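PDB 1TQY: actinorhodin polyketide putative beta-ketoacyl synthase 2 from Streptomyces coelicolor A3, which acts as the chain length factor of the actinorhodin polyketide synthase, a member of the beta-ketoacyl synthase family that is thought to influence polyketide chain length. Local coordinates for residues Pro219-Leu224 / Gly367-Pro372; Asp257-Leu262 / Ala353-Arg358; Pro330-Lys335 / Gly360-Thr365. All coordinates share one frame; numbering follows the deposited sequence.

Followed from the N terminus, the chain first passes P219-L224, in the loop between helix 201-208 and strand 238-246; contact 1 closes only when the chain reaches G367-P372, so its loop encloses the other two contacts. Contact 2 opens at D257-L262, leading into strand 260-269, and closes at A353-R358 on helix 345-359. Before it closes, contact 3 has opened at P330-K335; it ends at G360-T365, just after that helix. Contacts 2 and 3 therefore cross, and they touch where S356 packs on V361 and A363. Contacts 1 and 3 meet through Y223 and K335. The three contacts together tie helix 345-359 and the loop after it to strands 260-269 and 330-332 and to the 219-224 loop.

Contact 1 (Pro219-Leu224 / Gly367-Pro372); sequences PDRAYL and GVTSVP
R221 reaches across to G367 and T369 with the NH2 corner of its guanidinium. CG stands anti to the carbonyl carbon (chi1 -64°), and further bends at chi2 and chi3 carry the chain toward the second loop. There NH2 donates to G367 O at 2.9 Å, a fairly straight bond (154° at the hydrogen) whose donor stands above the carbonyl plane, 37° out of it. The R221 and T369 side chains cross at about a right angle, with R221 NH2 3.0 Å from T369 OG1. Water 1 lies in the guanidinium plane at its edge, accepts from R221 NH1 at 2.9 Å and also bonds T369 OG1 at 2.7 Å; its link to S370 OG is weak. L224 CD1, from the same loop as R221, lies over the rim of one guanidinium face, 3.5 Å above its plane. The other methyl of this leucine, L224 CD2, rests 3.5 Å from G367 C, against backbone that carries no side chain. V368 CG2 lies beside the leucine backbone, 4.1 Å from L224 C. D227 gives R221 a second, charged partner: its OD1 forms a salt bridge with R221 NH2 and also accepts from T369 N and S370 N, drawing both loops to one carboxylate. This polar, partly buried contact joins two loops near the periphery of the ketosynthase fold. V368 and V371 pack on L379 of strand 378-379, while P219 and A222 pack on L55 of strand 55-57.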
ATOM      1  N   PRO B 219     -16.144  24.305 -16.805  1.00 29.64           N
ATOM      2  CA  PRO B 219     -16.108  23.677 -15.480  1.00 29.37           C
ATOM      3  C   PRO B 219     -17.441  23.112 -15.003  1.00 30.12           C
ATOM      4  O   PRO B 219     -17.465  22.125 -14.276  1.00 30.91           O
ATOM      5  CB  PRO B 219     -15.614  24.801 -14.574  1.00 28.43           C
ATOM      6  CG  PRO B 219     -14.757  25.606 -15.475  1.00 29.72           C
ATOM      7  CD  PRO B 219     -15.591  25.667 -16.744  1.00 30.08           C
ATOM      8  N   ASP B 220     -18.546  23.740 -15.401  1.00 30.65           N
ATOM      9  CA  ASP B 220     -19.859  23.267 -14.982  1.00 32.04           C
ATOM     10  C   ASP B 220     -20.296  22.043 -15.763  1.00 30.09           C
ATOM     11  O   ASP B 220     -21.239  21.361 -15.365  1.00 30.56           O
ATOM     12  CB  ASP B 220     -20.935  24.335 -15.172  1.00 35.90           C
ATOM     13  CG  ASP B 220     -20.626  25.615 -14.445  1.00 40.93           C
ATOM     14  OD1 ASP B 220     -20.283  25.565 -13.242  1.00 44.11           O
ATOM     15  OD2 ASP B 220     -20.743  26.686 -15.080  1.00 44.93           O
ATOM     16  N   ARG B 221     -19.627  21.768 -16.877  1.00 28.45           N
ATOM     17  CA  ARG B 221     -20.014  20.633 -17.708  1.00 28.71           C
ATOM     18  C   ARG B 221     -18.846  19.802 -18.211  1.00 28.10           C
ATOM     19  O   ARG B 221     -18.729  19.541 -19.407  1.00 27.51           O
ATOM     20  CB  ARG B 221     -20.831  21.133 -18.905  1.00 28.61           C
ATOM     21  CG  ARG B 221     -22.152  21.794 -18.555  1.00 30.82           C
ATOM     22  CD  ARG B 221     -23.282  21.113 -19.305  1.00 32.78           C
ATOM     23  NE  ARG B 221     -23.865  20.032 -18.535  1.00 35.00           N
ATOM     24  CZ  ARG B 221     -24.602  19.048 -19.041  1.00 35.48           C
ATOM     25  NH1 ARG B 221     -24.854  18.989 -20.344  1.00 34.45           N
ATOM     26  NH2 ARG B 221     -25.098  18.121 -18.228  1.00 36.32           N
ATOM     27  N   ALA B 222     -17.996  19.365 -17.294  1.00 27.79           N
ATOM     28  CA  ALA B 222     -16.837  18.570 -17.675  1.00 28.17           C
ATOM     29  C   ALA B 222     -16.854  17.189 -17.034  1.00 27.67           C
ATOM     30  O   ALA B 222     -16.443  16.200 -17.643  1.00 29.12           O
ATOM     31  CB  ALA B 222     -15.556  19.308 -17.295  1.00 28.25           C
ATOM     32  N   TYR B 223     -17.320  17.130 -15.797  1.00 25.91           N
ATOM     33  CA  TYR B 223     -17.379  15.867 -15.086  1.00 26.76           C
ATOM     34  C   TYR B 223     -18.849  15.564 -14.886  1.00 25.61           C
ATOM     35  O   TYR B 223     -19.484  16.056 -13.956  1.00 23.52           O
ATOM     36  CB  TYR B 223     -16.627  15.989 -13.757  1.00 25.76           C
ATOM     37  CG  TYR B 223     -16.558  14.719 -12.944  1.00 27.89           C
ATOM     38  CD1 TYR B 223     -16.632  13.460 -13.549  1.00 26.21           C
ATOM     39  CD2 TYR B 223     -16.392  14.779 -11.564  1.00 27.85           C
ATOM     40  CE1 TYR B 223     -16.544  12.297 -12.791  1.00 25.96           C
ATOM     41  CE2 TYR B 223     -16.301  13.626 -10.803  1.00 27.98           C
ATOM     42  CZ  TYR B 223     -16.378  12.387 -11.421  1.00 27.65           C
ATOM     43  OH  TYR B 223     -16.280  11.247 -10.659  1.00 28.37           O
ATOM     44  N   LEU B 224     -19.381  14.737 -15.781  1.00 25.49           N
ATOM     45  CA  LEU B 224     -20.795  14.405 -15.775  1.00 25.99           C
ATOM     46  C   LEU B 224     -21.099  12.914 -15.697  1.00 24.99           C
ATOM     47  O   LEU B 224     -21.575  12.317 -16.657  1.00 25.05           O
ATOM     48  CB  LEU B 224     -21.429  15.010 -17.035  1.00 27.48           C
ATOM     49  CG  LEU B 224     -21.183  16.514 -17.235  1.00 28.05           C
ATOM     50  CD1 LEU B 224     -21.701  16.953 -18.603  1.00 28.42           C
ATOM     51  CD2 LEU B 224     -21.872  17.292 -16.129  1.00 28.18           C
ATOM     52  N   GLY B 367     -24.170  19.315 -12.068  1.00 28.73           N
ATOM     53  CA  GLY B 367     -23.845  19.218 -13.485  1.00 30.26           C
ATOM     54  C   GLY B 367     -24.716  18.374 -14.399  1.00 30.00           C
ATOM     55  O   GLY B 367     -25.205  18.861 -15.423  1.00 30.45           O
ATOM     56  N   VAL B 368     -24.875  17.104 -14.042  1.00 29.03           N
ATOM     57  CA  VAL B 368     -25.681  16.164 -14.812  1.00 28.61           C
ATOM     58  C   VAL B 368     -27.074  16.736 -15.044  1.00 28.08           C
ATOM     59  O   VAL B 368     -27.697  17.243 -14.111  1.00 27.46           O
ATOM     60  CB  VAL B 368     -25.810  14.824 -14.051  1.00 28.68           C
ATOM     61  CG1 VAL B 368     -26.553  13.789 -14.899  1.00 26.55           C
ATOM     62  CG2 VAL B 368     -24.427  14.324 -13.674  1.00 28.16           C
ATOM     63  N   THR B 369     -27.553  16.664 -16.284  1.00 27.98           N
ATOM     64  CA  THR B 369     -28.881  17.167 -16.624  1.00 29.64           C
ATOM     65  C   THR B 369     -29.722  16.114 -17.336  1.00 30.57           C
ATOM     66  O   THR B 369     -30.944  16.139 -17.237  1.00 31.07           O
ATOM     67  CB  THR B 369     -28.805  18.411 -17.526  1.00 29.23           C
ATOM     68  OG1 THR B 369     -28.102  18.078 -18.730  1.00 30.84           O
ATOM     69  CG2 THR B 369     -28.078  19.545 -16.814  1.00 28.46           C
ATOM     70  N   SER B 370     -29.093  15.199 -18.074  1.00 30.35           N
ATOM     71  CA  SER B 370     -29.879  14.154 -18.741  1.00 31.09           C
ATOM     72  C   SER B 370     -29.262  12.769 -18.626  1.00 29.12           C
ATOM     73  O   SER B 370     -28.220  12.471 -19.207  1.00 28.45           O
ATOM     74  CB  SER B 370     -30.151  14.496 -20.219  1.00 30.87           C
ATOM     75  OG  SER B 370     -28.981  14.483 -21.011  1.00 39.50           O
ATOM     76  N   VAL B 371     -29.932  11.926 -17.854  1.00 28.25           N
ATOM     77  CA  VAL B 371     -29.483  10.567 -17.630  1.00 28.04           C
ATOM     78  C   VAL B 371     -30.171   9.615 -18.613  1.00 29.20           C
ATOM     79  O   VAL B 371     -31.400   9.558 -18.674  1.00 30.02           O
ATOM     80  CB  VAL B 371     -29.796  10.124 -16.180  1.00 25.92           C
ATOM     81  CG1 VAL B 371     -29.407   8.671 -15.967  1.00 22.46           C
ATOM     82  CG2 VAL B 371     -29.049  11.025 -15.201  1.00 28.21           C
ATOM     83  N   PRO B 372     -29.381   8.880 -19.414  1.00 28.65           N
ATOM     84  CA  PRO B 372     -29.897   7.923 -20.396  1.00 28.82           C
ATOM     85  C   PRO B 372     -30.784   6.874 -19.736  1.00 28.29           C
ATOM     86  O   PRO B 372     -30.424   6.312 -18.694  1.00 29.34           O
ATOM     87  CB  PRO B 372     -28.634   7.291 -20.964  1.00 28.16           C
ATOM     88  CG  PRO B 372     -27.621   8.371 -20.837  1.00 31.01           C
ATOM     89  CD  PRO B 372     -27.917   8.995 -19.499  1.00 28.00           C
TER
HETATM   90  O   HOH W   1     -26.544  16.662 -20.419  1.00 33.37           O

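Contact 2 (Asp257-Leu262 / Ala353-Arg358); sequences DAYGEL and ALMSLR
The Y259 ring and the R358 guanidinium have planes only 17° apart, but the guanidinium is displaced to the side of the ring, with R358 NH1 meeting Y259 CE1 obliquely at 3.6 Å. M355 CE fills the angle between the two groups: it sits in the ring plane at its edge, 3.3 Å from Y259 CE1 and equally far from CD1, and stands over the centre of one guanidinium face, 3.1 Å above its plane. Bends at chi2 and chi3 of M355 (chi3 85°) turn CE into this place. At the edge of the guanidinium, in its plane, water 2 accepts from R358 NH1 at 3.0 Å and donates to Y259 OH at 2.9 Å; the phenol is also hydrogen-bonded to D93 OD1. Nearer the backbone, L354 lies against the chain leading into strand 260-269: its CB is 4.0 Å from Y259 CB, and its CD2 lies 3.7 Å from G260 CA, over a residue without a side chain. The helix thus packs against the chain entering that strand, with L354 also reaching strands 11-20 and 402-410, and M355 reaching L26 and W30 of helix 26-34. No direct hydrogen bond joins the two segments. Methyl and ring contacts hold the buried part, while one water relays between R358 NH1 and Y259 OH, and the arginine charge may polarise it as a donor to the phenol oxygen.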
ATOM      1  N   ASP B 257     -21.005  10.636  21.018  1.00 51.07           N
ATOM      2  CA  ASP B 257     -21.530  11.188  19.787  1.00 51.17           C
ATOM      3  C   ASP B 257     -20.657  10.753  18.611  1.00 49.19           C
ATOM      4  O   ASP B 257     -19.427  10.794  18.689  1.00 49.35           O
ATOM      5  CB  ASP B 257     -21.590  12.714  19.910  1.00 54.58           C
ATOM      6  CG  ASP B 257     -22.333  13.364  18.768  1.00 58.12           C
ATOM      7  OD1 ASP B 257     -23.379  12.816  18.344  1.00 60.51           O
ATOM      8  OD2 ASP B 257     -21.878  14.441  18.310  1.00 59.30           O
ATOM      9  N   ALA B 258     -21.294  10.312  17.530  1.00 45.92           N
ATOM     10  CA  ALA B 258     -20.566   9.875  16.343  1.00 43.36           C
ATOM     11  C   ALA B 258     -21.344  10.198  15.070  1.00 40.86           C
ATOM     12  O   ALA B 258     -22.456  10.713  15.130  1.00 40.96           O
ATOM     13  CB  ALA B 258     -20.269   8.377  16.425  1.00 42.65           C
ATOM     14  N   TYR B 259     -20.748   9.902  13.920  1.00 38.61           N
ATOM     15  CA  TYR B 259     -21.378  10.172  12.632  1.00 36.04           C
ATOM     16  C   TYR B 259     -22.170   8.974  12.133  1.00 35.11           C
ATOM     17  O   TYR B 259     -23.182   9.126  11.456  1.00 35.62           O
ATOM     18  CB  TYR B 259     -20.308  10.540  11.608  1.00 33.99           C
ATOM     19  CG  TYR B 259     -19.679  11.894  11.834  1.00 34.04           C
ATOM     20  CD1 TYR B 259     -20.137  13.016  11.149  1.00 33.79           C
ATOM     21  CD2 TYR B 259     -18.624  12.058  12.733  1.00 34.07           C
ATOM     22  CE1 TYR B 259     -19.559  14.268  11.352  1.00 34.99           C
ATOM     23  CE2 TYR B 259     -18.042  13.307  12.944  1.00 34.26           C
ATOM     24  CZ  TYR B 259     -18.514  14.404  12.249  1.00 34.84           C
ATOM     25  OH  TYR B 259     -17.943  15.640  12.433  1.00 36.05           O
ATOM     26  N   GLY B 260     -21.695   7.783  12.464  1.00 33.86           N
ATOM     27  CA  GLY B 260     -22.377   6.590  12.028  1.00 32.82           C
ATOM     28  C   GLY B 260     -21.513   5.378  12.271  1.00 32.80           C
ATOM     29  O   GLY B 260     -20.435   5.470  12.867  1.00 32.15           O
ATOM     30  N   GLU B 261     -21.993   4.235  11.795  1.00 32.28           N
ATOM     31  CA  GLU B 261     -21.294   2.970  11.947  1.00 33.22           C
ATOM     32  C   GLU B 261     -20.852   2.452  10.590  1.00 32.63           C
ATOM     33  O   GLU B 261     -21.561   2.600   9.596  1.00 32.28           O
ATOM     34  CB  GLU B 261     -22.229   1.938  12.589  1.00 34.79           C
ATOM     35  CG  GLU B 261     -21.629   0.547  12.724  1.00 38.42           C
ATOM     36  CD  GLU B 261     -22.678  -0.525  13.000  1.00 41.87           C
ATOM     37  OE1 GLU B 261     -23.765  -0.183  13.515  1.00 44.49           O
ATOM     38  OE2 GLU B 261     -22.407  -1.711  12.711  1.00 42.57           O
ATOM     39  N   LEU B 262     -19.672   1.855  10.549  1.00 31.70           N
ATOM     40  CA  LEU B 262     -19.170   1.269   9.319  1.00 31.41           C
ATOM     41  C   LEU B 262     -19.657  -0.177   9.457  1.00 31.05           C
ATOM     42  O   LEU B 262     -18.981  -1.008  10.063  1.00 31.28           O
ATOM     43  CB  LEU B 262     -17.643   1.317   9.298  1.00 31.29           C
ATOM     44  CG  LEU B 262     -16.979   1.349   7.926  1.00 33.77           C
ATOM     45  CD1 LEU B 262     -15.533   0.885   8.055  1.00 33.07           C
ATOM     46  CD2 LEU B 262     -17.717   0.467   6.945  1.00 34.80           C
ATOM     47  N   ALA B 353     -21.648  10.721   2.794  1.00 23.03           N
ATOM     48  CA  ALA B 353     -22.763   9.817   3.092  1.00 24.35           C
ATOM     49  C   ALA B 353     -23.185   9.913   4.562  1.00 24.86           C
ATOM     50  O   ALA B 353     -24.377  10.035   4.870  1.00 24.33           O
ATOM     51  CB  ALA B 353     -22.373   8.386   2.752  1.00 20.75           C
ATOM     52  N   LEU B 354     -22.209   9.875   5.469  1.00 26.14           N
ATOM     53  CA  LEU B 354     -22.504   9.960   6.906  1.00 28.00           C
ATOM     54  C   LEU B 354     -23.253  11.252   7.239  1.00 28.09           C
ATOM     55  O   LEU B 354     -24.156  11.268   8.079  1.00 28.31           O
ATOM     56  CB  LEU B 354     -21.204   9.880   7.725  1.00 27.66           C
ATOM     57  CG  LEU B 354     -20.562   8.483   7.736  1.00 28.55           C
ATOM     58  CD1 LEU B 354     -19.119   8.533   8.226  1.00 27.68           C
ATOM     59  CD2 LEU B 354     -21.407   7.577   8.606  1.00 28.22           C
ATOM     60  N   MET B 355     -22.866  12.329   6.564  1.00 26.98           N
ATOM     61  CA  MET B 355     -23.479  13.631   6.760  1.00 28.62           C
ATOM     62  C   MET B 355     -24.915  13.629   6.265  1.00 28.75           C
ATOM     63  O   MET B 355     -25.784  14.311   6.815  1.00 28.92           O
ATOM     64  CB  MET B 355     -22.674  14.701   6.023  1.00 29.16           C
ATOM     65  CG  MET B 355     -21.403  15.117   6.748  1.00 32.80           C
ATOM     66  SD  MET B 355     -21.780  16.186   8.166  1.00 33.60           S
ATOM     67  CE  MET B 355     -22.127  14.998   9.394  1.00 35.12           C
ATOM     68  N   SER B 356     -25.152  12.866   5.208  1.00 28.97           N
ATOM     69  CA  SER B 356     -26.480  12.757   4.639  1.00 28.83           C
ATOM     70  C   SER B 356     -27.345  12.019   5.650  1.00 28.86           C
ATOM     71  O   SER B 356     -28.476  12.417   5.927  1.00 30.28           O
ATOM     72  CB  SER B 356     -26.414  11.996   3.312  1.00 28.55           C
ATOM     73  OG  SER B 356     -25.662  12.731   2.360  1.00 27.46           O
ATOM     74  N   LEU B 357     -26.802  10.950   6.218  1.00 29.15           N
ATOM     75  CA  LEU B 357     -27.534  10.180   7.213  1.00 30.48           C
ATOM     76  C   LEU B 357     -27.825  11.029   8.444  1.00 32.83           C
ATOM     77  O   LEU B 357     -28.932  11.002   8.983  1.00 33.70           O
ATOM     78  CB  LEU B 357     -26.736   8.949   7.632  1.00 28.48           C
ATOM     79  CG  LEU B 357     -26.389   7.973   6.516  1.00 28.42           C
ATOM     80  CD1 LEU B 357     -25.578   6.845   7.102  1.00 25.04           C
ATOM     81  CD2 LEU B 357     -27.650   7.460   5.853  1.00 28.53           C
ATOM     82  N   ARG B 358     -26.829  11.792   8.882  1.00 33.79           N
ATOM     83  CA  ARG B 358     -26.988  12.628  10.055  1.00 35.03           C
ATOM     84  C   ARG B 358     -27.966  13.772   9.837  1.00 35.45           C
ATOM     85  O   ARG B 358     -28.818  14.035  10.686  1.00 35.48           O
ATOM     86  CB  ARG B 358     -25.643  13.197  10.496  1.00 34.58           C
ATOM     87  CG  ARG B 358     -25.640  13.566  11.966  1.00 37.65           C
ATOM     88  CD  ARG B 358     -24.406  14.332  12.367  1.00 36.38           C
ATOM     89  NE  ARG B 358     -24.323  15.609  11.671  1.00 37.71           N
ATOM     90  CZ  ARG B 358     -23.335  16.482  11.837  1.00 38.08           C
ATOM     91  NH1 ARG B 358     -22.348  16.210  12.679  1.00 39.25           N
ATOM     92  NH2 ARG B 358     -23.333  17.626  11.162  1.00 37.71           N
TER
HETATM   93  O   HOH W   2     -19.866  17.819  12.508  1.00 38.38           O

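Contact 3 (Pro330-Lys335 / Gly360-Thr365); sequences PVTVPK and GVIAPT
T332 and T365 meet in the C-terminal thiolase-fold half of the chain, where helix 345-359 lies in the connection from strand 330-332 to strand 391-398. The loop leaving the helix passes the end of strand 330-332 on its way to the short parallel strand 378-379. The two threonine side chains slide past each other in opposite directions, and each bonds the other segment. T332 holds OG1 anti to its backbone N (chi1 -175°), which directs the hydroxyl to the loop, where it donates to A363 O at 2.6 Å; the donor is tilted 20° from the carbonyl plane. T365 OG1 in turn accepts from V333 N at 2.8 Å, with 164° at the hydrogen, and is also hydrogen-bonded to V380 O, so this hydroxyl joins the strand end to the chain just beyond strand 378-379. Apolar contacts flank the bonds. I362 crosses T332 at a slant, its CG2 3.8 Å from T332 CG2, and its CD1 reaches 3.8 Å from P330 CB. Past the strand end, the P334 ring sets CG 3.7 Å from A363 CB, a pair that T352 of helix 345-359 also touches. T365 CG2 packs 3.9 Å from V333 CB. Among these groups one backbone oxygen is buried without any polar partner: P364 O, which has P334 CA 3.8 Å away.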
ATOM      1  N   PRO B 330     -32.291   5.504  -4.570  1.00 22.91           N
ATOM      2  CA  PRO B 330     -31.720   6.805  -4.913  1.00 22.28           C
ATOM      3  C   PRO B 330     -30.231   6.647  -5.148  1.00 22.77           C
ATOM      4  O   PRO B 330     -29.553   5.949  -4.396  1.00 22.73           O
ATOM      5  CB  PRO B 330     -32.015   7.647  -3.675  1.00 21.98           C
ATOM      6  CG  PRO B 330     -33.342   7.102  -3.227  1.00 21.58           C
ATOM      7  CD  PRO B 330     -33.128   5.597  -3.359  1.00 22.18           C
ATOM      8  N   VAL B 331     -29.723   7.267  -6.200  1.00 22.32           N
ATOM      9  CA  VAL B 331     -28.300   7.187  -6.474  1.00 22.83           C
ATOM     10  C   VAL B 331     -27.807   8.620  -6.526  1.00 23.65           C
ATOM     11  O   VAL B 331     -28.524   9.509  -6.980  1.00 23.97           O
ATOM     12  CB  VAL B 331     -27.996   6.518  -7.834  1.00 22.88           C
ATOM     13  CG1 VAL B 331     -26.486   6.539  -8.095  1.00 21.77           C
ATOM     14  CG2 VAL B 331     -28.504   5.085  -7.839  1.00 24.31           C
ATOM     15  N   THR B 332     -26.591   8.853  -6.052  1.00 24.60           N
ATOM     16  CA  THR B 332     -26.040  10.196  -6.088  1.00 23.77           C
ATOM     17  C   THR B 332     -24.528  10.176  -6.264  1.00 23.48           C
ATOM     18  O   THR B 332     -23.858   9.204  -5.916  1.00 23.09           O
ATOM     19  CB  THR B 332     -26.439  11.006  -4.827  1.00 22.93           C
ATOM     20  OG1 THR B 332     -25.978  12.353  -4.977  1.00 24.40           O
ATOM     21  CG2 THR B 332     -25.813  10.417  -3.576  1.00 21.88           C
ATOM     22  N   VAL B 333     -23.998  11.256  -6.830  1.00 22.24           N
ATOM     23  CA  VAL B 333     -22.570  11.369  -7.078  1.00 22.51           C
ATOM     24  C   VAL B 333     -22.098  12.780  -6.723  1.00 23.90           C
ATOM     25  O   VAL B 333     -21.876  13.614  -7.601  1.00 24.14           O
ATOM     26  CB  VAL B 333     -22.253  11.069  -8.568  1.00 21.61           C
ATOM     27  CG1 VAL B 333     -20.760  11.140  -8.827  1.00 18.95           C
ATOM     28  CG2 VAL B 333     -22.790   9.688  -8.935  1.00 22.01           C
ATOM     29  N   PRO B 334     -21.942  13.069  -5.421  1.00 25.38           N
ATOM     30  CA  PRO B 334     -21.494  14.406  -5.015  1.00 24.76           C
ATOM     31  C   PRO B 334     -20.096  14.770  -5.512  1.00 24.06           C
ATOM     32  O   PRO B 334     -19.775  15.949  -5.644  1.00 23.68           O
ATOM     33  CB  PRO B 334     -21.582  14.347  -3.491  1.00 24.53           C
ATOM     34  CG  PRO B 334     -22.700  13.362  -3.261  1.00 27.61           C
ATOM     35  CD  PRO B 334     -22.351  12.277  -4.248  1.00 24.54           C
ATOM     36  N   LYS B 335     -19.265  13.771  -5.798  1.00 24.44           N
ATOM     37  CA  LYS B 335     -17.917  14.067  -6.264  1.00 23.19           C
ATOM     38  C   LYS B 335     -17.911  14.929  -7.527  1.00 23.85           C
ATOM     39  O   LYS B 335     -16.852  15.376  -7.975  1.00 23.78           O
ATOM     40  CB  LYS B 335     -17.103  12.785  -6.485  1.00 23.22           C
ATOM     41  CG  LYS B 335     -17.669  11.810  -7.504  1.00 23.83           C
ATOM     42  CD  LYS B 335     -16.676  10.670  -7.775  1.00 24.66           C
ATOM     43  CE  LYS B 335     -16.431   9.812  -6.526  1.00 22.12           C
ATOM     44  NZ  LYS B 335     -17.666   9.038  -6.130  1.00 23.54           N
ATOM     45  N   GLY B 360     -30.291  13.917   7.553  1.00 36.58           N
ATOM     46  CA  GLY B 360     -31.566  13.502   6.992  1.00 35.88           C
ATOM     47  C   GLY B 360     -31.829  13.905   5.544  1.00 36.13           C
ATOM     48  O   GLY B 360     -32.975  13.867   5.093  1.00 36.43           O
ATOM     49  N   VAL B 361     -30.784  14.291   4.811  1.00 34.03           N
ATOM     50  CA  VAL B 361     -30.931  14.679   3.410  1.00 33.34           C
ATOM     51  C   VAL B 361     -29.851  14.049   2.535  1.00 33.38           C
ATOM     52  O   VAL B 361     -28.714  13.864   2.973  1.00 34.00           O
ATOM     53  CB  VAL B 361     -30.855  16.212   3.226  1.00 33.42           C
ATOM     54  CG1 VAL B 361     -32.004  16.884   3.966  1.00 33.90           C
ATOM     55  CG2 VAL B 361     -29.512  16.733   3.730  1.00 32.60           C
ATOM     56  N   ILE B 362     -30.209  13.716   1.297  1.00 31.39           N
ATOM     57  CA  ILE B 362     -29.250  13.125   0.366  1.00 29.64           C
ATOM     58  C   ILE B 362     -28.527  14.205  -0.434  1.00 27.92           C
ATOM     59  O   ILE B 362     -29.154  14.959  -1.180  1.00 28.79           O
ATOM     60  CB  ILE B 362     -29.941  12.157  -0.634  1.00 29.01           C
ATOM     61  CG1 ILE B 362     -30.625  11.017   0.138  1.00 29.50           C
ATOM     62  CG2 ILE B 362     -28.905  11.593  -1.616  1.00 26.72           C
ATOM     63  CD1 ILE B 362     -31.431  10.054  -0.728  1.00 27.10           C
ATOM     64  N   ALA B 363     -27.207  14.274  -0.272  1.00 28.37           N
ATOM     65  CA  ALA B 363     -26.375  15.243  -0.990  1.00 27.15           C
ATOM     66  C   ALA B 363     -26.673  15.044  -2.476  1.00 27.20           C
ATOM     67  O   ALA B 363     -26.651  13.925  -2.966  1.00 26.67           O
ATOM     68  CB  ALA B 363     -24.910  14.969  -0.701  1.00 26.49           C
ATOM     69  N   PRO B 364     -26.948  16.127  -3.211  1.00 27.23           N
ATOM     70  CA  PRO B 364     -27.261  16.036  -4.640  1.00 26.86           C
ATOM     71  C   PRO B 364     -26.072  15.900  -5.588  1.00 26.92           C
ATOM     72  O   PRO B 364     -24.915  16.006  -5.179  1.00 25.02           O
ATOM     73  CB  PRO B 364     -28.028  17.323  -4.892  1.00 25.88           C
ATOM     74  CG  PRO B 364     -27.269  18.305  -4.040  1.00 27.31           C
ATOM     75  CD  PRO B 364     -27.074  17.517  -2.737  1.00 26.76           C
ATOM     76  N   THR B 365     -26.374  15.650  -6.861  1.00 26.36           N
ATOM     77  CA  THR B 365     -25.345  15.523  -7.888  1.00 25.68           C
ATOM     78  C   THR B 365     -25.411  16.791  -8.727  1.00 26.46           C
ATOM     79  O   THR B 365     -26.491  17.197  -9.157  1.00 28.32           O
ATOM     80  CB  THR B 365     -25.597  14.315  -8.810  1.00 25.05           C
ATOM     81  OG1 THR B 365     -25.752  13.134  -8.016  1.00 24.67           O
ATOM     82  CG2 THR B 365     -24.426  14.130  -9.771  1.00 23.91           C
TER